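Local coordinates for protein haloacid dehalogenase-like hydrolase (Bacteroides thetaiotaomicron, PDB 2RBK) that is probably a magnesium-dependent phosphatase of the haloacid dehalogenase superfamily, holding a magnesium ion beside a bound oxido(dioxo)vanadium species in its active site, at residues Ala48-Leu53 and Tyr65-Gly70; Glu77-Lys82 and Val107-Ile112; Gly36-Ile41 and Phe199-Glu204. All coordinates share one frame; numbering follows the deposited sequence.

Interaction 1: residues Ala48-Leu53 and Tyr65-Gly70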
loop_
_atom_site.group_PDB
_atom_site.type_symbol
_atom_site.label_atom_id
_atom_site.label_comp_id
_atom_site.label_asym_id
_atom_site.label_seq_id
_atom_site.Cartn_x
_atom_site.Cartn_y
_atom_site.Cartn_z
ATOM N N ALA A 48 -8.641 -5.789 -5.176
ATOM C CA ALA A 48 -8.749 -7.070 -5.791
ATOM C C ALA A 48 -7.774 -8.116 -5.204
ATOM O O ALA A 48 -8.108 -9.302 -5.297
ATOM C CB ALA A 48 -8.509 -7.060 -7.333
ATOM N N ILE A 49 -6.670 -7.696 -4.601
ATOM C CA ILE A 49 -5.727 -8.660 -4.036
ATOM C C ILE A 49 -5.588 -8.470 -2.525
ATOM O O ILE A 49 -4.665 -9.032 -1.939
ATOM C CB ILE A 49 -4.365 -8.641 -4.744
ATOM C CG1 ILE A 49 -3.545 -7.394 -4.485
ATOM C CG2 ILE A 49 -4.564 -8.920 -6.227
ATOM C CD1 ILE A 49 -2.160 -7.417 -5.063
ATOM N N ILE A 50 -6.508 -7.746 -1.871
ATOM C CA ILE A 50 -6.503 -7.666 -0.396
ATOM C C ILE A 50 -7.238 -8.894 0.108
ATOM O O ILE A 50 -8.457 -8.878 0.389
ATOM C CB ILE A 50 -7.091 -6.343 0.111
ATOM C CG1 ILE A 50 -6.293 -5.176 -0.402
ATOM C CG2 ILE A 50 -7.127 -6.375 1.643
ATOM C CD1 ILE A 50 -6.844 -3.819 -0.031
ATOM N N ASN A 51 -6.516 -10.004 0.217
ATOM C CA ASN A 51 -7.041 -11.325 0.559
ATOM C C ASN A 51 -6.514 -11.757 1.922
ATOM O O ASN A 51 -6.679 -12.922 2.273
ATOM C CB ASN A 51 -6.680 -12.368 -0.515
ATOM C CG ASN A 51 -5.195 -12.712 -0.493
ATOM O OD1 ASN A 51 -4.354 -11.970 0.004
ATOM N ND2 ASN A 51 -4.813 -13.866 -1.057
ATOM N N ASN A 52 -5.914 -10.845 2.683
ATOM C CA ASN A 52 -5.142 -11.213 3.897
ATOM C C ASN A 52 -5.619 -10.474 5.124
ATOM O O ASN A 52 -4.960 -10.524 6.155
ATOM C CB ASN A 52 -3.654 -11.031 3.595
ATOM C CG ASN A 52 -3.255 -9.624 3.210
ATOM O OD1 ASN A 52 -4.140 -8.747 3.032
ATOM N ND2 ASN A 52 -1.955 -9.448 3.000
ATOM N N LEU A 53 -6.814 -9.814 5.069
ATOM C CA LEU A 53 -7.337 -9.047 6.140
ATOM C C LEU A 53 -8.623 -9.589 6.736
ATOM O O LEU A 53 -9.294 -8.910 7.515
ATOM C CB LEU A 53 -7.565 -7.568 5.786
ATOM C CG LEU A 53 -6.329 -6.784 5.401
ATOM C CD1 LEU A 53 -6.778 -5.333 5.144
ATOM C CD2 LEU A 53 -5.279 -6.862 6.485
ATOM N N TYR A 65 -10.531 2.523 3.413
ATOM C CA TYR A 65 -9.415 2.015 2.689
ATOM C C TYR A 65 -8.769 3.055 1.778
ATOM O O TYR A 65 -9.458 3.695 0.974
ATOM C CB TYR A 65 -9.815 0.823 1.779
ATOM C CG TYR A 65 -10.244 -0.414 2.531
ATOM C CD1 TYR A 65 -11.513 -0.526 3.079
ATOM C CD2 TYR A 65 -9.382 -1.498 2.677
ATOM C CE1 TYR A 65 -11.910 -1.651 3.767
ATOM C CE2 TYR A 65 -9.758 -2.633 3.362
ATOM C CZ TYR A 65 -11.030 -2.699 3.893
ATOM O OH TYR A 65 -11.395 -3.835 4.583
ATOM N N ILE A 66 -7.455 3.111 1.875
ATOM C CA ILE A 66 -6.581 3.743 0.927
ATOM C C ILE A 66 -5.880 2.608 0.208
ATOM O O ILE A 66 -5.134 1.854 0.839
ATOM C CB ILE A 66 -5.556 4.673 1.663
ATOM C CG1 ILE A 66 -6.259 5.833 2.344
ATOM C CG2 ILE A 66 -4.433 5.093 0.716
ATOM C CD1 ILE A 66 -5.415 6.368 3.492
ATOM N N THR A 67 -6.156 2.442 -1.085
ATOM C CA THR A 67 -5.561 1.357 -1.875
ATOM C C THR A 67 -4.800 1.949 -3.028
ATOM O O THR A 67 -4.889 3.142 -3.336
ATOM C CB THR A 67 -6.654 0.363 -2.362
ATOM O OG1 THR A 67 -7.417 0.947 -3.428
ATOM C CG2 THR A 67 -7.534 -0.103 -1.240
ATOM N N MET A 68 -4.000 1.086 -3.670
ATOM C CA MET A 68 -3.182 1.527 -4.798
ATOM C C MET A 68 -2.407 2.823 -4.440
ATOM O O MET A 68 -2.331 3.778 -5.224
ATOM C CB MET A 68 -3.996 1.696 -6.085
ATOM C CG MET A 68 -4.572 0.392 -6.527
ATOM S SD MET A 68 -5.172 0.364 -8.198
ATOM C CE MET A 68 -6.951 0.203 -7.970
ATOM N N ASN A 69 -1.825 2.827 -3.250
ATOM C CA ASN A 69 -0.930 3.927 -2.852
ATOM C C ASN A 69 -1.616 5.272 -2.867
ATOM O O ASN A 69 -0.982 6.292 -3.080
ATOM C CB ASN A 69 0.342 3.983 -3.725
ATOM C CG ASN A 69 1.230 2.810 -3.472
ATOM O OD1 ASN A 69 1.871 2.751 -2.427
ATOM N ND2 ASN A 69 1.216 1.821 -4.360
ATOM N N GLY A 70 -2.932 5.309 -2.585
ATOM C CA GLY A 70 -3.690 6.552 -2.603
ATOM C C GLY A 70 -4.459 6.825 -3.838
ATOM O O GLY A 70 -5.302 7.757 -3.844
#
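The connection that runs from strand 38-42 through helix 54-58 to strand 64-67 is a beta-alpha-beta crossover, and inside it Ile50 and Leu53 of the loop meet Tyr65 and Thr67 of the returning strand. The contact is small and wholly apolar. Ile50 makes the closest approach: its CD1 comes within 4.0 Å of Thr67 CG2, the two side chains crossing at a slant. With CG1 beside the backbone N and opposite the carbonyl carbon (chi1 -60°), and an extended second torsion, Ile50 carries this methyl out to the strand. The same CD1 lies 4.4 Å from Tyr65 CD2. Farther along the loop, Leu53, the N-cap residue of helix 54-58, brings CD1 within 4.4 Å of Tyr65 CE2. Neighbouring ring carbons thus receive two methyls, both at a slant to the ring.

The polar ends of the strand residues turn to other partners. Tyr65 OH bonds to Gln57 NE2, in the crossover helix, which probably helps to hold the ring in place, while Thr67 OG1 bonds to the carbonyl O of Tyr72, leaving CG2 to face Ile50. Beyond Thr67 the chain turns sharply, with Gly70 N bonded to Thr67 O at 3.0 Å. Within that turn, Asn69 OD1 bonds to Asn214 ND2, and Asn69 also touches Lys188; both partners line the oxido(dioxo)vanadium pocket. The side chain of Ile50 lies about 7 Å from the bound vanadium group, a position consistent with a loop beside the active site of a haloacid dehalogenase Rossmann-like core.

Interaction 2: residues Glu77-Lys82 and Val107-Ile112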
loop_
_atom_site.group_PDB
_atom_site.type_symbol
_atom_site.label_atom_id
_atom_site.label_comp_id
_atom_site.label_asym_id
_atom_site.label_seq_id
_atom_site.Cartn_x
_atom_site.Cartn_y
_atom_site.Cartn_z
ATOM N N GLU A 77 -19.058 1.575 0.823
ATOM C CA GLU A 77 -19.225 1.399 -0.609
ATOM C C GLU A 77 -18.926 2.676 -1.389
ATOM O O GLU A 77 -19.054 2.689 -2.628
ATOM C CB GLU A 77 -20.638 0.903 -0.957
ATOM C CG GLU A 77 -20.956 -0.454 -0.309
ATOM C CD GLU A 77 -20.016 -1.576 -0.734
ATOM O OE1 GLU A 77 -19.762 -1.734 -1.969
ATOM O OE2 GLU A 77 -19.510 -2.326 0.158
ATOM N N GLU A 78 -18.578 3.768 -0.726
ATOM C CA GLU A 78 -18.415 5.053 -1.329
ATOM C C GLU A 78 -16.980 5.332 -1.737
ATOM O O GLU A 78 -16.114 5.439 -0.872
ATOM C CB GLU A 78 -18.881 6.122 -0.351
ATOM C CG GLU A 78 -18.828 7.545 -0.907
ATOM C CD GLU A 78 -19.269 8.608 0.050
ATOM O OE1 GLU A 78 -19.787 8.309 1.160
ATOM O OE2 GLU A 78 -19.083 9.779 -0.289
ATOM N N VAL A 79 -16.734 5.457 -3.032
ATOM C CA VAL A 79 -15.419 5.933 -3.498
ATOM C C VAL A 79 -15.300 7.424 -3.186
ATOM O O VAL A 79 -16.202 8.211 -3.566
ATOM C CB VAL A 79 -15.223 5.643 -5.003
ATOM C CG1 VAL A 79 -13.914 6.262 -5.451
ATOM C CG2 VAL A 79 -15.301 4.141 -5.284
ATOM N N ILE A 80 -14.263 7.794 -2.484
ATOM C CA ILE A 80 -14.036 9.203 -2.123
ATOM C C ILE A 80 -12.991 9.878 -2.953
ATOM O O ILE A 80 -12.933 11.127 -2.972
ATOM C CB ILE A 80 -13.787 9.366 -0.613
ATOM C CG1 ILE A 80 -12.443 8.765 -0.172
ATOM C CG2 ILE A 80 -14.953 8.840 0.208
ATOM C CD1 ILE A 80 -12.029 9.148 1.203
ATOM N N TYR A 81 -12.140 9.117 -3.649
ATOM C CA TYR A 81 -11.098 9.662 -4.491
ATOM C C TYR A 81 -10.565 8.542 -5.369
ATOM O O TYR A 81 -10.377 7.425 -4.895
ATOM C CB TYR A 81 -9.919 10.277 -3.688
ATOM C CG TYR A 81 -8.798 10.712 -4.583
ATOM C CD1 TYR A 81 -8.896 11.804 -5.436
ATOM C CD2 TYR A 81 -7.618 9.978 -4.633
ATOM C CE1 TYR A 81 -7.882 12.159 -6.287
ATOM C CE2 TYR A 81 -6.605 10.316 -5.502
ATOM C CZ TYR A 81 -6.717 11.418 -6.331
ATOM O OH TYR A 81 -5.719 11.813 -7.169
ATOM N N LYS A 82 -10.276 8.845 -6.629
ATOM C CA LYS A 82 -9.551 7.914 -7.488
ATOM C C LYS A 82 -8.787 8.724 -8.522
ATOM O O LYS A 82 -9.019 9.931 -8.688
ATOM C CB LYS A 82 -10.465 6.894 -8.141
ATOM C CG LYS A 82 -11.681 7.407 -8.884
ATOM C CD LYS A 82 -12.338 6.328 -9.719
ATOM C CE LYS A 82 -13.232 6.851 -10.827
ATOM N NZ LYS A 82 -14.332 5.980 -11.306
ATOM N N VAL A 107 -3.604 -2.447 -13.256
ATOM C CA VAL A 107 -4.776 -2.478 -12.428
ATOM C C VAL A 107 -5.764 -1.400 -12.893
ATOM O O VAL A 107 -5.407 -0.214 -12.942
ATOM C CB VAL A 107 -4.457 -2.254 -10.920
ATOM C CG1 VAL A 107 -5.704 -2.607 -10.143
ATOM C CG2 VAL A 107 -3.253 -3.016 -10.476
ATOM N N GLU A 108 -6.969 -1.816 -13.208
ATOM C CA GLU A 108 -8.097 -0.960 -13.535
ATOM C C GLU A 108 -9.002 -0.911 -12.314
ATOM O O GLU A 108 -8.805 -1.610 -11.333
ATOM C CB GLU A 108 -8.847 -1.517 -14.723
ATOM C CG GLU A 108 -8.004 -1.627 -15.991
ATOM C CD GLU A 108 -8.710 -2.497 -16.997
ATOM O OE1 GLU A 108 -9.583 -2.086 -17.754
ATOM O OE2 GLU A 108 -8.409 -3.707 -16.995
ATOM N N GLU A 109 -10.047 -0.063 -12.369
ATOM C CA GLU A 109 -10.939 0.035 -11.224
ATOM C C GLU A 109 -11.549 -1.315 -10.831
ATOM O O GLU A 109 -11.628 -1.606 -9.647
ATOM C CB GLU A 109 -12.039 1.049 -11.554
ATOM C CG GLU A 109 -12.906 1.299 -10.348
ATOM C CD GLU A 109 -13.957 2.364 -10.403
ATOM O OE1 GLU A 109 -14.320 2.790 -11.511
ATOM O OE2 GLU A 109 -14.436 2.809 -9.302
ATOM N N HIS A 110 -11.975 -2.054 -11.858
ATOM C CA HIS A 110 -12.669 -3.320 -11.630
ATOM C C HIS A 110 -12.083 -4.493 -12.387
ATOM O O HIS A 110 -12.753 -5.534 -12.570
ATOM C CB HIS A 110 -14.162 -3.199 -12.004
ATOM C CG HIS A 110 -14.898 -2.162 -11.276
ATOM N ND1 HIS A 110 -15.043 -2.181 -9.895
ATOM C CD2 HIS A 110 -15.541 -1.072 -11.768
ATOM C CE1 HIS A 110 -15.772 -1.102 -9.549
ATOM N NE2 HIS A 110 -16.075 -0.423 -10.653
ATOM N N ASN A 111 -10.803 -4.445 -12.737
ATOM C CA ASN A 111 -10.085 -5.595 -13.316
ATOM C C ASN A 111 -8.629 -5.464 -12.965
ATOM O O ASN A 111 -8.140 -4.359 -12.697
ATOM C CB ASN A 111 -10.222 -5.740 -14.818
ATOM C CG ASN A 111 -11.609 -6.124 -15.243
ATOM O OD1 ASN A 111 -11.955 -7.301 -15.155
ATOM N ND2 ASN A 111 -12.336 -5.166 -15.733
ATOM N N ILE A 112 -7.948 -6.580 -12.979
ATOM C CA ILE A 112 -6.516 -6.649 -12.738
ATOM C C ILE A 112 -5.933 -7.667 -13.740
ATOM O O ILE A 112 -6.534 -8.712 -13.946
ATOM C CB ILE A 112 -6.138 -6.954 -11.281
ATOM C CG1 ILE A 112 -4.641 -6.831 -11.038
ATOM C CG2 ILE A 112 -6.675 -8.289 -10.811
ATOM C CD1 ILE A 112 -4.210 -6.939 -9.541
HETATM O O HOH W 1 -16.112 5.101 -8.804
HETATM O O HOH W 2 -13.057 4.617 -13.298
#
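Lys82 NZ is gripped by three oxygens: Glu109 OE1 and two waters. The salt bridge from Lys82 NZ to Glu109 OE1 measures 3.2 Å, and the lysine comes in from above the carboxylate, 44° out of its plane. Water 2 accepts from Lys82 NZ at 2.7 Å and donates to Glu109 OE1, while water 1 joins the same ammonium to Glu109 OE2, so each carboxylate oxygen is tied to the lysine through a water. Glu109 OE2 also bonds to Tyr72 OH. The two side chains, both extended beyond CG, cross at about a right angle; Glu109 has CG opposite its backbone N (chi1 -174°), which carries the carboxylate out toward the strand. Val79 CG2 adds a looser contact, 4.3 Å from Glu109 OE2. With an alanine here instead of Glu109, the Lys82 ammonium would probably lose its carboxylate mate and Tyr72 OH this partner. Glu109 sits in the turn between strands 104-107 and 112-115, closed by Glu108 N to Asn111 O at 2.8 Å. Such a surface salt bridge, from an outermost core strand to a beta-hairpin turn, is consistent with a core-to-cap junction in a Cof-type haloacid dehalogenase.

Interaction 3: residues Gly36-Ile41 and Phe199-Glu204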
loop_
_atom_site.group_PDB
_atom_site.type_symbol
_atom_site.label_atom_id
_atom_site.label_comp_id
_atom_site.label_asym_id
_atom_site.label_seq_id
_atom_site.Cartn_x
_atom_site.Cartn_y
_atom_site.Cartn_z
ATOM N N GLY A 36 -13.106 4.420 19.991
ATOM C CA GLY A 36 -13.567 5.328 18.971
ATOM C C GLY A 36 -12.502 5.750 17.994
ATOM O O GLY A 36 -12.782 6.615 17.180
ATOM N N LEU A 37 -11.318 5.160 17.978
ATOM C CA LEU A 37 -10.386 5.412 16.917
ATOM C C LEU A 37 -10.993 4.973 15.596
ATOM O O LEU A 37 -11.628 3.920 15.533
ATOM C CB LEU A 37 -9.054 4.683 17.094
ATOM C CG LEU A 37 -8.038 5.237 18.059
ATOM C CD1 LEU A 37 -7.521 6.610 17.541
ATOM C CD2 LEU A 37 -8.528 5.324 19.492
ATOM N N LYS A 38 -10.767 5.745 14.544
ATOM C CA LYS A 38 -11.055 5.301 13.199
ATOM C C LYS A 38 -9.799 4.568 12.692
ATOM O O LYS A 38 -8.685 5.040 12.855
ATOM C CB LYS A 38 -11.437 6.442 12.284
ATOM C CG LYS A 38 -12.626 7.227 12.744
ATOM C CD LYS A 38 -13.841 6.494 13.132
ATOM C CE LYS A 38 -14.991 7.454 13.367
ATOM N NZ LYS A 38 -16.136 6.776 13.906
ATOM N N ILE A 39 -10.028 3.404 12.069
ATOM C CA ILE A 39 -8.965 2.514 11.659
ATOM C C ILE A 39 -8.996 2.336 10.148
ATOM O O ILE A 39 -10.022 1.895 9.582
ATOM C CB ILE A 39 -9.124 1.148 12.350
ATOM C CG1 ILE A 39 -8.987 1.292 13.872
ATOM C CG2 ILE A 39 -8.170 0.129 11.744
ATOM C CD1 ILE A 39 -9.304 0.061 14.653
ATOM N N PHE A 40 -7.938 2.744 9.484
ATOM C CA PHE A 40 -7.878 2.757 8.032
ATOM C C PHE A 40 -6.721 1.925 7.569
ATOM O O PHE A 40 -5.628 1.871 8.153
ATOM C CB PHE A 40 -7.679 4.185 7.536
ATOM C CG PHE A 40 -8.804 5.091 7.979
ATOM C CD1 PHE A 40 -8.623 6.036 8.967
ATOM C CD2 PHE A 40 -10.059 4.918 7.410
ATOM C CE1 PHE A 40 -9.721 6.830 9.350
ATOM C CE2 PHE A 40 -11.143 5.702 7.801
ATOM C CZ PHE A 40 -10.969 6.640 8.802
ATOM N N ILE A 41 -6.931 1.263 6.436
ATOM C CA ILE A 41 -5.891 0.571 5.685
ATOM C C ILE A 41 -5.255 1.513 4.710
ATOM O O ILE A 41 -5.978 2.311 4.091
ATOM C CB ILE A 41 -6.520 -0.646 4.974
ATOM C CG1 ILE A 41 -7.095 -1.638 6.003
ATOM C CG2 ILE A 41 -5.550 -1.312 4.011
ATOM C CD1 ILE A 41 -6.078 -2.184 6.964
ATOM N N PHE A 199 -13.980 12.514 6.999
ATOM C CA PHE A 199 -14.375 12.366 8.378
ATOM C C PHE A 199 -14.268 13.662 9.193
ATOM O O PHE A 199 -14.670 13.671 10.339
ATOM C CB PHE A 199 -13.573 11.281 9.103
ATOM C CG PHE A 199 -14.003 9.879 8.720
ATOM C CD1 PHE A 199 -13.477 9.200 7.626
ATOM C CD2 PHE A 199 -14.960 9.244 9.480
ATOM C CE1 PHE A 199 -13.925 7.931 7.321
ATOM C CE2 PHE A 199 -15.420 7.958 9.141
ATOM C CZ PHE A 199 -14.858 7.331 8.065
ATOM N N GLY A 200 -13.787 14.744 8.671
ATOM C CA GLY A 200 -13.618 15.973 9.462
ATOM C C GLY A 200 -12.484 15.875 10.486
ATOM O O GLY A 200 -12.504 16.647 11.479
ATOM N N ILE A 201 -11.556 14.983 10.277
ATOM C CA ILE A 201 -10.402 14.798 11.159
ATOM C C ILE A 201 -9.281 15.707 10.708
ATOM O O ILE A 201 -9.094 15.873 9.513
ATOM C CB ILE A 201 -10.036 13.308 11.209
ATOM C CG1 ILE A 201 -11.152 12.522 11.886
ATOM C CG2 ILE A 201 -8.694 13.057 11.863
ATOM C CD1 ILE A 201 -11.014 11.009 11.863
ATOM N N LYS A 202 -8.545 16.294 11.660
ATOM C CA LYS A 202 -7.435 17.123 11.312
ATOM C C LYS A 202 -6.154 16.312 11.166
ATOM O O LYS A 202 -5.997 15.267 11.806
ATOM C CB LYS A 202 -7.192 18.208 12.374
ATOM C CG LYS A 202 -8.353 19.128 12.640
ATOM C CD LYS A 202 -8.795 19.884 11.448
ATOM C CE LYS A 202 -7.976 20.873 10.741
ATOM N NZ LYS A 202 -8.946 21.729 9.917
ATOM N N LEU A 203 -5.244 16.822 10.323
ATOM C CA LEU A 203 -3.963 16.108 10.137
ATOM C C LEU A 203 -3.248 15.921 11.472
ATOM O O LEU A 203 -2.562 14.895 11.702
ATOM C CB LEU A 203 -3.089 16.896 9.172
ATOM C CG LEU A 203 -1.804 16.169 8.744
ATOM C CD1 LEU A 203 -2.108 14.891 8.010
ATOM C CD2 LEU A 203 -0.955 17.122 7.887
ATOM N N GLU A 204 -3.400 16.877 12.377
ATOM C CA GLU A 204 -2.717 16.822 13.663
ATOM C C GLU A 204 -3.272 15.729 14.555
ATOM O O GLU A 204 -2.705 15.472 15.645
ATOM C CB GLU A 204 -2.812 18.230 14.302
ATOM C CG GLU A 204 -2.155 19.394 13.602
ATOM C CD GLU A 204 -2.513 19.689 12.149
ATOM O OE1 GLU A 204 -3.778 19.739 11.982
ATOM O OE2 GLU A 204 -1.498 19.688 11.304
#
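One face of the Phe199 ring receives the rim of Phe40: CZ of Phe40 stands over that face, 3.5 Å from Phe199 CE1. For the Phe40 ring, Phe199 CE1 lies at the edge, close to its plane. The planes meet at 59° with centroids 5.3 Å apart, an oblique pairing. The two side chains come from opposite directions, and Phe40, with CG beside its backbone N (chi1 -60°), extends off strand 38-42 toward the helix end. Its ring also meets that of Phe6 on the adjoining strand 4-7, and its side chain touches Ile195 of helix 188-199.

Lys38, two residues earlier on the same side of the strand, contributes its aliphatic chain. Its CE approaches Phe199 CE2 at a slant, 4.3 Å away, while Lys38 CG touches Ile201 CD1 at 4.2 Å. Gly200, the first residue past the helix, has a positive phi, and Phe199 and Ile201, before and after it, both face the strand. Ile201 also touches Ala4 and Ile196. What results is the packing of a helix's C-terminal end and the following loop on the central parallel strands of a Rossmann-like alpha/beta fold.

All three contacts reach one mixed sheet, and their distances from the active site differ. Interaction 1 lies closer to the bound vanadium group than interaction 3 does: the side chain of Ile50 is about 7 Å from it, that of Phe40 about 12 Å. Interaction 2 sits away from the annotated sites. Strands 38-42 and 64-67 are neighbours, so interactions 1 and 3 join directly: Ile66 N lies 2.8 Å from Ile41 O, a probable hydrogen bond, and Leu53 CD1 packs on Ile41 CD1 at 3.7 Å. Interactions 1 and 2, with centres about 10 Å apart, touch through Met68 SD and Val107 CG1 at 3.6 Å. Interactions 2 and 3 do not touch, their nearest atoms about 7 Å apart.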